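Long-range contact in alpha-galactosidase (Thermus thermophilus, PDB 6LCJ), which probably hydrolyses terminal alpha-galactosyl residues from galactosides, as a hexameric GH36 family glycosidase: residues 417-429 with 466-478. Sequence-based numbering, arbitrary orientation.
Sequences EMRLQEALAHFTG and FRVGEEEVDYAPL
Phe466, Val468 and Val473 of the small C-terminal antiparallel sheet, with Tyr475 just after it, pack against helix 415-428 in a largely apolar helix-on-sheet contact, beside the last helix before barrel strand 431-433. The axis of segment 417-428 runs at 86° to that of strand 466-468. In the middle, Ala423 points its methyl at the sheet, and CB meets Val468 CG2 at 3.7 Å. Leu420 CD2 reaches Val473 CG1 at 3.6 Å and also lies over one face of the Tyr475 ring, near its rim. The phenol adds a polar grip, Tyr475 OH donating to Leu420 O (2.7 Å) in the carbonyl plane, on a lone pair; the Leu424 N bond to that oxygen is weak. Toward the helix end, Phe427 and Phe466 form a T-shaped pair, centroids 5.0 Å apart. With CG anti to the backbone N (chi1 -174°), the Phe427 ring is carried toward the sheet, and one face receives Phe466 CE2 over its centre. An alanine at Phe427 would remove that face and is likely to open a gap beside Phe466, leaving its ring edge without an aromatic partner. Val458 of strand 458-462, the sheet's third strand, touches Phe427 and Val468. The resulting helix-on-sheet interface joins the C-terminal sheet to the (beta/alpha)8 barrel of a GH36-type glycosidase.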
ATOM      1  N   GLU E 417     -19.744  44.506   1.835  1.00 32.89           N
ATOM      2  CA  GLU E 417     -18.710  43.772   1.117  1.00 26.38           C
ATOM      3  C   GLU E 417     -18.233  44.560  -0.100  1.00 26.96           C
ATOM      4  O   GLU E 417     -17.027  44.721  -0.315  1.00 26.31           O
ATOM      5  CB  GLU E 417     -19.237  42.393   0.717  1.00 28.25           C
ATOM      6  CG  GLU E 417     -19.300  41.399   1.892  1.00 30.39           C
ATOM      7  CD  GLU E 417     -20.169  40.170   1.611  1.00 32.93           C
ATOM      8  OE1 GLU E 417     -20.956  40.192   0.641  1.00 35.73           O
ATOM      9  OE2 GLU E 417     -20.077  39.178   2.366  1.00 34.72           O
ATOM     10  N   MET E 418     -19.166  45.114  -0.877  1.00 25.24           N
ATOM     11  CA  MET E 418     -18.783  45.881  -2.062  1.00 27.57           C
ATOM     12  C   MET E 418     -17.932  47.107  -1.721  1.00 33.55           C
ATOM     13  O   MET E 418     -17.102  47.532  -2.532  1.00 37.06           O
ATOM     14  CB  MET E 418     -20.028  46.318  -2.819  1.00 23.70           C
ATOM     15  CG  MET E 418     -20.689  45.230  -3.586  1.00 23.92           C
ATOM     16  SD  MET E 418     -22.074  45.840  -4.567  1.00 34.69           S
ATOM     17  CE  MET E 418     -23.474  45.344  -3.529  1.00 35.86           C
ATOM     18  N   ARG E 419     -18.135  47.702  -0.547  1.00 33.69           N
ATOM     19  CA  ARG E 419     -17.380  48.890  -0.172  1.00 32.21           C
ATOM     20  C   ARG E 419     -15.907  48.577   0.071  1.00 32.72           C
ATOM     21  O   ARG E 419     -15.044  49.432  -0.165  1.00 31.71           O
ATOM     22  CB  ARG E 419     -18.020  49.510   1.067  1.00 35.13           C
ATOM     23  CG  ARG E 419     -17.290  50.708   1.642  1.00 46.61           C
ATOM     24  CD  ARG E 419     -18.236  51.580   2.481  1.00 53.06           C
ATOM     25  NE  ARG E 419     -19.134  52.413   1.668  1.00 56.23           N
ATOM     26  CZ  ARG E 419     -20.430  52.154   1.469  1.00 56.76           C
ATOM     27  NH1 ARG E 419     -20.992  51.074   2.015  1.00 46.33           N
ATOM     28  NH2 ARG E 419     -21.167  52.978   0.724  1.00 49.08           N
ATOM     29  N   LEU E 420     -15.598  47.372   0.555  1.00 31.88           N
ATOM     30  CA  LEU E 420     -14.197  46.980   0.714  1.00 33.97           C
ATOM     31  C   LEU E 420     -13.462  46.989  -0.625  1.00 31.81           C
ATOM     32  O   LEU E 420     -12.321  47.461  -0.717  1.00 29.52           O
ATOM     33  CB  LEU E 420     -14.110  45.591   1.346  1.00 28.64           C
ATOM     34  CG  LEU E 420     -14.792  45.370   2.692  1.00 32.16           C
ATOM     35  CD1 LEU E 420     -14.620  43.918   3.095  1.00 27.95           C
ATOM     36  CD2 LEU E 420     -14.215  46.289   3.733  1.00 30.18           C
ATOM     37  N   GLN E 421     -14.102  46.453  -1.669  1.00 27.78           N
ATOM     38  CA  GLN E 421     -13.516  46.466  -2.997  1.00 30.60           C
ATOM     39  C   GLN E 421     -13.402  47.889  -3.532  1.00 27.84           C
ATOM     40  O   GLN E 421     -12.360  48.276  -4.069  1.00 31.89           O
ATOM     41  CB  GLN E 421     -14.349  45.566  -3.923  1.00 35.50           C
ATOM     42  CG  GLN E 421     -13.855  45.401  -5.370  1.00 28.67           C
ATOM     43  CD  GLN E 421     -12.474  44.784  -5.474  1.00 34.34           C
ATOM     44  OE1 GLN E 421     -11.881  44.379  -4.472  1.00 31.48           O
ATOM     45  NE2 GLN E 421     -11.957  44.689  -6.707  1.00 30.85           N
ATOM     46  N   GLU E 422     -14.448  48.692  -3.371  1.00 28.28           N
ATOM     47  CA  GLU E 422     -14.393  50.068  -3.856  1.00 32.48           C
ATOM     48  C   GLU E 422     -13.235  50.844  -3.229  1.00 34.36           C
ATOM     49  O   GLU E 422     -12.565  51.631  -3.911  1.00 33.91           O
ATOM     50  CB  GLU E 422     -15.718  50.764  -3.577  1.00 30.93           C
ATOM     51  CG  GLU E 422     -15.878  52.066  -4.308  1.00 36.67           C
ATOM     52  CD  GLU E 422     -16.958  52.919  -3.700  1.00 42.53           C
ATOM     53  OE1 GLU E 422     -18.133  52.706  -4.056  1.00 53.80           O
ATOM     54  OE2 GLU E 422     -16.642  53.800  -2.864  1.00 53.48           O
ATOM     55  N   ALA E 423     -12.980  50.628  -1.934  1.00 32.47           N
ATOM     56  CA  ALA E 423     -11.912  51.358  -1.252  1.00 34.79           C
ATOM     57  C   ALA E 423     -10.538  51.024  -1.832  1.00 34.52           C
ATOM     58  O   ALA E 423      -9.677  51.905  -1.944  1.00 31.10           O
ATOM     59  CB  ALA E 423     -11.949  51.056   0.244  1.00 33.67           C
ATOM     60  N   LEU E 424     -10.312  49.760  -2.204  1.00 32.74           N
ATOM     61  CA  LEU E 424      -9.031  49.393  -2.804  1.00 32.55           C
ATOM     62  C   LEU E 424      -8.851  49.999  -4.194  1.00 28.79           C
ATOM     63  O   LEU E 424      -7.717  50.298  -4.584  1.00 30.50           O
ATOM     64  CB  LEU E 424      -8.882  47.872  -2.867  1.00 33.24           C
ATOM     65  CG  LEU E 424      -8.573  47.166  -1.542  1.00 33.35           C
ATOM     66  CD1 LEU E 424      -8.010  45.793  -1.814  1.00 32.44           C
ATOM     67  CD2 LEU E 424      -7.627  47.973  -0.681  1.00 31.37           C
ATOM     68  N   ALA E 425      -9.934  50.191  -4.954  1.00 27.25           N
ATOM     69  CA  ALA E 425      -9.824  50.940  -6.207  1.00 29.06           C
ATOM     70  C   ALA E 425      -9.418  52.391  -5.954  1.00 30.64           C
ATOM     71  O   ALA E 425      -8.582  52.945  -6.676  1.00 34.42           O
ATOM     72  CB  ALA E 425     -11.142  50.890  -6.980  1.00 27.83           C
ATOM     73  N   HIS E 426      -9.995  53.028  -4.937  1.00 31.84           N
ATOM     74  CA  HIS E 426      -9.569  54.384  -4.604  1.00 29.65           C
ATOM     75  C   HIS E 426      -8.099  54.409  -4.206  1.00 28.84           C
ATOM     76  O   HIS E 426      -7.345  55.271  -4.657  1.00 31.87           O
ATOM     77  CB  HIS E 426     -10.429  54.957  -3.483  1.00 29.90           C
ATOM     78  CG  HIS E 426     -11.799  55.374  -3.911  1.00 32.44           C
ATOM     79  ND1 HIS E 426     -12.022  56.210  -4.982  1.00 32.70           N
ATOM     80  CD2 HIS E 426     -13.019  55.095  -3.389  1.00 31.19           C
ATOM     81  CE1 HIS E 426     -13.319  56.415  -5.114  1.00 34.80           C
ATOM     82  NE2 HIS E 426     -13.947  55.755  -4.158  1.00 33.50           N
ATOM     83  N   PHE E 427      -7.663  53.454  -3.386  1.00 26.90           N
ATOM     84  CA  PHE E 427      -6.275  53.461  -2.937  1.00 27.28           C
ATOM     85  C   PHE E 427      -5.302  53.257  -4.101  1.00 29.58           C
ATOM     86  O   PHE E 427      -4.301  53.964  -4.218  1.00 34.06           O
ATOM     87  CB  PHE E 427      -6.074  52.395  -1.867  1.00 28.48           C
ATOM     88  CG  PHE E 427      -4.711  52.419  -1.238  1.00 33.88           C
ATOM     89  CD1 PHE E 427      -4.396  53.352  -0.265  1.00 37.41           C
ATOM     90  CD2 PHE E 427      -3.740  51.504  -1.618  1.00 32.66           C
ATOM     91  CE1 PHE E 427      -3.146  53.370   0.326  1.00 34.96           C
ATOM     92  CE2 PHE E 427      -2.489  51.519  -1.027  1.00 30.60           C
ATOM     93  CZ  PHE E 427      -2.194  52.459  -0.062  1.00 32.41           C
ATOM     94  N   THR E 428      -5.566  52.283  -4.964  1.00 32.26           N
ATOM     95  CA  THR E 428      -4.674  52.052  -6.092  1.00 28.99           C
ATOM     96  C   THR E 428      -4.874  53.070  -7.203  1.00 29.70           C
ATOM     97  O   THR E 428      -3.966  53.253  -8.023  1.00 29.39           O
ATOM     98  CB  THR E 428      -4.881  50.646  -6.684  1.00 27.03           C
ATOM     99  OG1 THR E 428      -6.230  50.514  -7.143  1.00 27.93           O
ATOM    100  CG2 THR E 428      -4.584  49.549  -5.663  1.00 24.15           C
ATOM    101  N   GLY E 429      -6.045  53.711  -7.263  1.00 25.75           N
ATOM    102  CA  GLY E 429      -6.409  54.541  -8.390  1.00 19.92           C
ATOM    103  C   GLY E 429      -6.823  53.803  -9.644  1.00 27.91           C
ATOM    104  O   GLY E 429      -7.052  54.450 -10.666  1.00 33.03           O
ATOM    105  N   PHE E 466      -7.386  51.272   6.400  1.00 46.53           N
ATOM    106  CA  PHE E 466      -7.237  52.433   5.548  1.00 47.15           C
ATOM    107  C   PHE E 466      -8.201  53.507   6.019  1.00 49.67           C
ATOM    108  O   PHE E 466      -9.186  53.231   6.711  1.00 48.44           O
ATOM    109  CB  PHE E 466      -7.499  52.087   4.081  1.00 45.78           C
ATOM    110  CG  PHE E 466      -6.585  51.025   3.544  1.00 44.91           C
ATOM    111  CD1 PHE E 466      -6.704  49.707   3.964  1.00 42.78           C
ATOM    112  CD2 PHE E 466      -5.604  51.343   2.626  1.00 43.67           C
ATOM    113  CE1 PHE E 466      -5.857  48.736   3.491  1.00 43.31           C
ATOM    114  CE2 PHE E 466      -4.762  50.368   2.137  1.00 46.97           C
ATOM    115  CZ  PHE E 466      -4.885  49.063   2.575  1.00 43.35           C
ATOM    116  N   ARG E 467      -7.885  54.738   5.664  1.00 48.89           N
ATOM    117  CA  ARG E 467      -8.804  55.848   5.825  1.00 51.23           C
ATOM    118  C   ARG E 467      -9.141  56.330   4.427  1.00 47.59           C
ATOM    119  O   ARG E 467      -8.279  56.878   3.733  1.00 46.92           O
ATOM    120  CB  ARG E 467      -8.208  56.960   6.684  1.00 57.84           C
ATOM    121  CG  ARG E 467      -9.269  57.711   7.474  1.00 60.56           C
ATOM    122  CD  ARG E 467      -8.702  58.399   8.709  1.00 71.79           C
ATOM    123  NE  ARG E 467      -8.276  59.772   8.430  1.00 76.98           N
ATOM    124  CZ  ARG E 467      -9.106  60.774   8.141  1.00 76.62           C
ATOM    125  NH1 ARG E 467     -10.419  60.568   8.087  1.00 71.43           N
ATOM    126  NH2 ARG E 467      -8.621  61.989   7.909  1.00 73.19           N
ATOM    127  N   VAL E 468     -10.381  56.090   4.010  1.00 53.18           N
ATOM    128  CA  VAL E 468     -10.880  56.452   2.687  1.00 55.47           C
ATOM    129  C   VAL E 468     -11.771  57.669   2.862  1.00 58.23           C
ATOM    130  O   VAL E 468     -12.794  57.597   3.559  1.00 60.98           O
ATOM    131  CB  VAL E 468     -11.643  55.293   2.025  1.00 56.32           C
ATOM    132  CG1 VAL E 468     -12.014  55.642   0.587  1.00 53.53           C
ATOM    133  CG2 VAL E 468     -10.819  54.011   2.065  1.00 51.37           C
ATOM    134  N   GLY E 469     -11.387  58.781   2.230  1.00 58.96           N
ATOM    135  CA  GLY E 469     -11.938  60.077   2.581  1.00 57.65           C
ATOM    136  C   GLY E 469     -11.878  60.266   4.084  1.00 60.77           C
ATOM    137  O   GLY E 469     -10.796  60.218   4.679  1.00 55.99           O
ATOM    138  N   GLU E 470     -13.042  60.416   4.716  1.00 65.87           N
ATOM    139  CA  GLU E 470     -13.136  60.615   6.156  1.00 61.11           C
ATOM    140  C   GLU E 470     -13.536  59.355   6.916  1.00 64.23           C
ATOM    141  O   GLU E 470     -13.721  59.418   8.138  1.00 62.56           O
ATOM    142  CB  GLU E 470     -14.134  61.734   6.454  1.00 51.20           C
ATOM    143  CG  GLU E 470     -13.835  63.048   5.727  1.00 55.00           C
ATOM    144  CD  GLU E 470     -12.565  63.735   6.228  1.00 67.28           C
ATOM    145  OE1 GLU E 470     -12.057  63.372   7.316  1.00 70.48           O
ATOM    146  OE2 GLU E 470     -12.076  64.649   5.534  1.00 69.35           O
ATOM    147  N   GLU E 471     -13.655  58.218   6.232  1.00 63.85           N
ATOM    148  CA  GLU E 471     -14.145  56.972   6.809  1.00 59.17           C
ATOM    149  C   GLU E 471     -13.010  55.965   6.936  1.00 57.88           C
ATOM    150  O   GLU E 471     -12.194  55.818   6.020  1.00 62.62           O
ATOM    151  CB  GLU E 471     -15.273  56.389   5.936  1.00 57.09           C
ATOM    152  CG  GLU E 471     -15.702  54.959   6.265  1.00 53.12           C
ATOM    153  CD  GLU E 471     -16.511  54.305   5.142  1.00 55.21           C
ATOM    154  OE1 GLU E 471     -16.713  54.939   4.078  1.00 57.71           O
ATOM    155  OE2 GLU E 471     -16.953  53.149   5.324  1.00 57.00           O
ATOM    156  N   GLU E 472     -12.967  55.258   8.062  1.00 53.28           N
ATOM    157  CA  GLU E 472     -11.958  54.232   8.286  1.00 57.23           C
ATOM    158  C   GLU E 472     -12.496  52.858   7.895  1.00 54.94           C
ATOM    159  O   GLU E 472     -13.575  52.461   8.341  1.00 58.91           O
ATOM    160  CB  GLU E 472     -11.514  54.232   9.747  1.00 56.12           C
ATOM    161  CG  GLU E 472     -10.893  52.922  10.205  1.00 57.25           C
ATOM    162  CD  GLU E 472     -10.012  53.090  11.429  1.00 69.03           C
ATOM    163  OE1 GLU E 472      -9.742  54.248  11.824  1.00 73.49           O
ATOM    164  OE2 GLU E 472      -9.589  52.060  11.997  1.00 73.24           O
ATOM    165  N   VAL E 473     -11.733  52.126   7.079  1.00 56.23           N
ATOM    166  CA  VAL E 473     -12.113  50.803   6.584  1.00 48.73           C
ATOM    167  C   VAL E 473     -11.158  49.769   7.167  1.00 47.81           C
ATOM    168  O   VAL E 473      -9.934  49.897   7.031  1.00 51.14           O
ATOM    169  CB  VAL E 473     -12.095  50.749   5.046  1.00 50.00           C
ATOM    170  CG1 VAL E 473     -12.812  49.505   4.537  1.00 46.64           C
ATOM    171  CG2 VAL E 473     -12.707  52.015   4.453  1.00 50.60           C
ATOM    172  N   ASP E 474     -11.716  48.740   7.795  1.00 50.67           N
ATOM    173  CA  ASP E 474     -10.951  47.698   8.474  1.00 54.21           C
ATOM    174  C   ASP E 474     -11.106  46.387   7.707  1.00 54.20           C
ATOM    175  O   ASP E 474     -12.229  45.930   7.470  1.00 58.36           O
ATOM    176  CB  ASP E 474     -11.427  47.546   9.921  1.00 53.50           C
ATOM    177  CG  ASP E 474     -10.531  46.633  10.752  1.00 65.09           C
ATOM    178  OD1 ASP E 474      -9.453  46.232  10.267  1.00 62.11           O
ATOM    179  OD2 ASP E 474     -10.907  46.321  11.908  1.00 73.91           O
ATOM    180  N   TYR E 475      -9.982  45.784   7.322  1.00 51.29           N
ATOM    181  CA  TYR E 475      -9.994  44.539   6.566  1.00 53.58           C
ATOM    182  C   TYR E 475      -9.576  43.325   7.383  1.00 58.20           C
ATOM    183  O   TYR E 475      -9.782  42.198   6.919  1.00 57.93           O
ATOM    184  CB  TYR E 475      -9.062  44.628   5.345  1.00 46.08           C
ATOM    185  CG  TYR E 475      -9.496  45.565   4.240  1.00 41.94           C
ATOM    186  CD1 TYR E 475      -9.190  46.919   4.305  1.00 36.36           C
ATOM    187  CD2 TYR E 475     -10.168  45.092   3.112  1.00 33.32           C
ATOM    188  CE1 TYR E 475      -9.562  47.783   3.306  1.00 34.53           C
ATOM    189  CE2 TYR E 475     -10.541  45.953   2.096  1.00 29.65           C
ATOM    190  CZ  TYR E 475     -10.229  47.306   2.201  1.00 33.55           C
ATOM    191  OH  TYR E 475     -10.587  48.197   1.215  1.00 31.75           O
ATOM    192  N   ALA E 476      -8.985  43.519   8.564  1.00 60.32           N
ATOM    193  CA  ALA E 476      -8.425  42.391   9.309  1.00 62.59           C
ATOM    194  C   ALA E 476      -9.406  41.241   9.547  1.00 68.48           C
ATOM    195  O   ALA E 476      -8.973  40.077   9.443  1.00 68.34           O
ATOM    196  CB  ALA E 476      -7.839  42.887  10.638  1.00 60.58           C
ATOM    197  N   PRO E 477     -10.699  41.469   9.858  1.00 62.19           N
ATOM    198  CA  PRO E 477     -11.623  40.329  10.023  1.00 65.76           C
ATOM    199  C   PRO E 477     -11.603  39.288   8.905  1.00 68.14           C
ATOM    200  O   PRO E 477     -11.720  38.094   9.208  1.00 73.52           O
ATOM    201  CB  PRO E 477     -12.989  41.023  10.117  1.00 67.28           C
ATOM    202  CG  PRO E 477     -12.688  42.305  10.794  1.00 62.60           C
ATOM    203  CD  PRO E 477     -11.328  42.731  10.302  1.00 60.60           C
ATOM    204  N   LEU E 478     -11.462  39.688   7.631  1.00 70.43           N
ATOM    205  CA  LEU E 478     -11.542  38.727   6.528  1.00 58.41           C
ATOM    206  C   LEU E 478     -10.353  37.775   6.467  1.00 66.70           C
ATOM    207  O   LEU E 478     -10.432  36.756   5.769  1.00 66.97           O
ATOM    208  CB  LEU E 478     -11.662  39.442   5.180  1.00 59.98           C
ATOM    209  CG  LEU E 478     -10.465  40.172   4.551  1.00 53.66           C
ATOM    210  CD1 LEU E 478      -9.783  39.352   3.466  1.00 43.60           C
ATOM    211  CD2 LEU E 478     -10.946  41.483   3.964  1.00 46.28           C
TER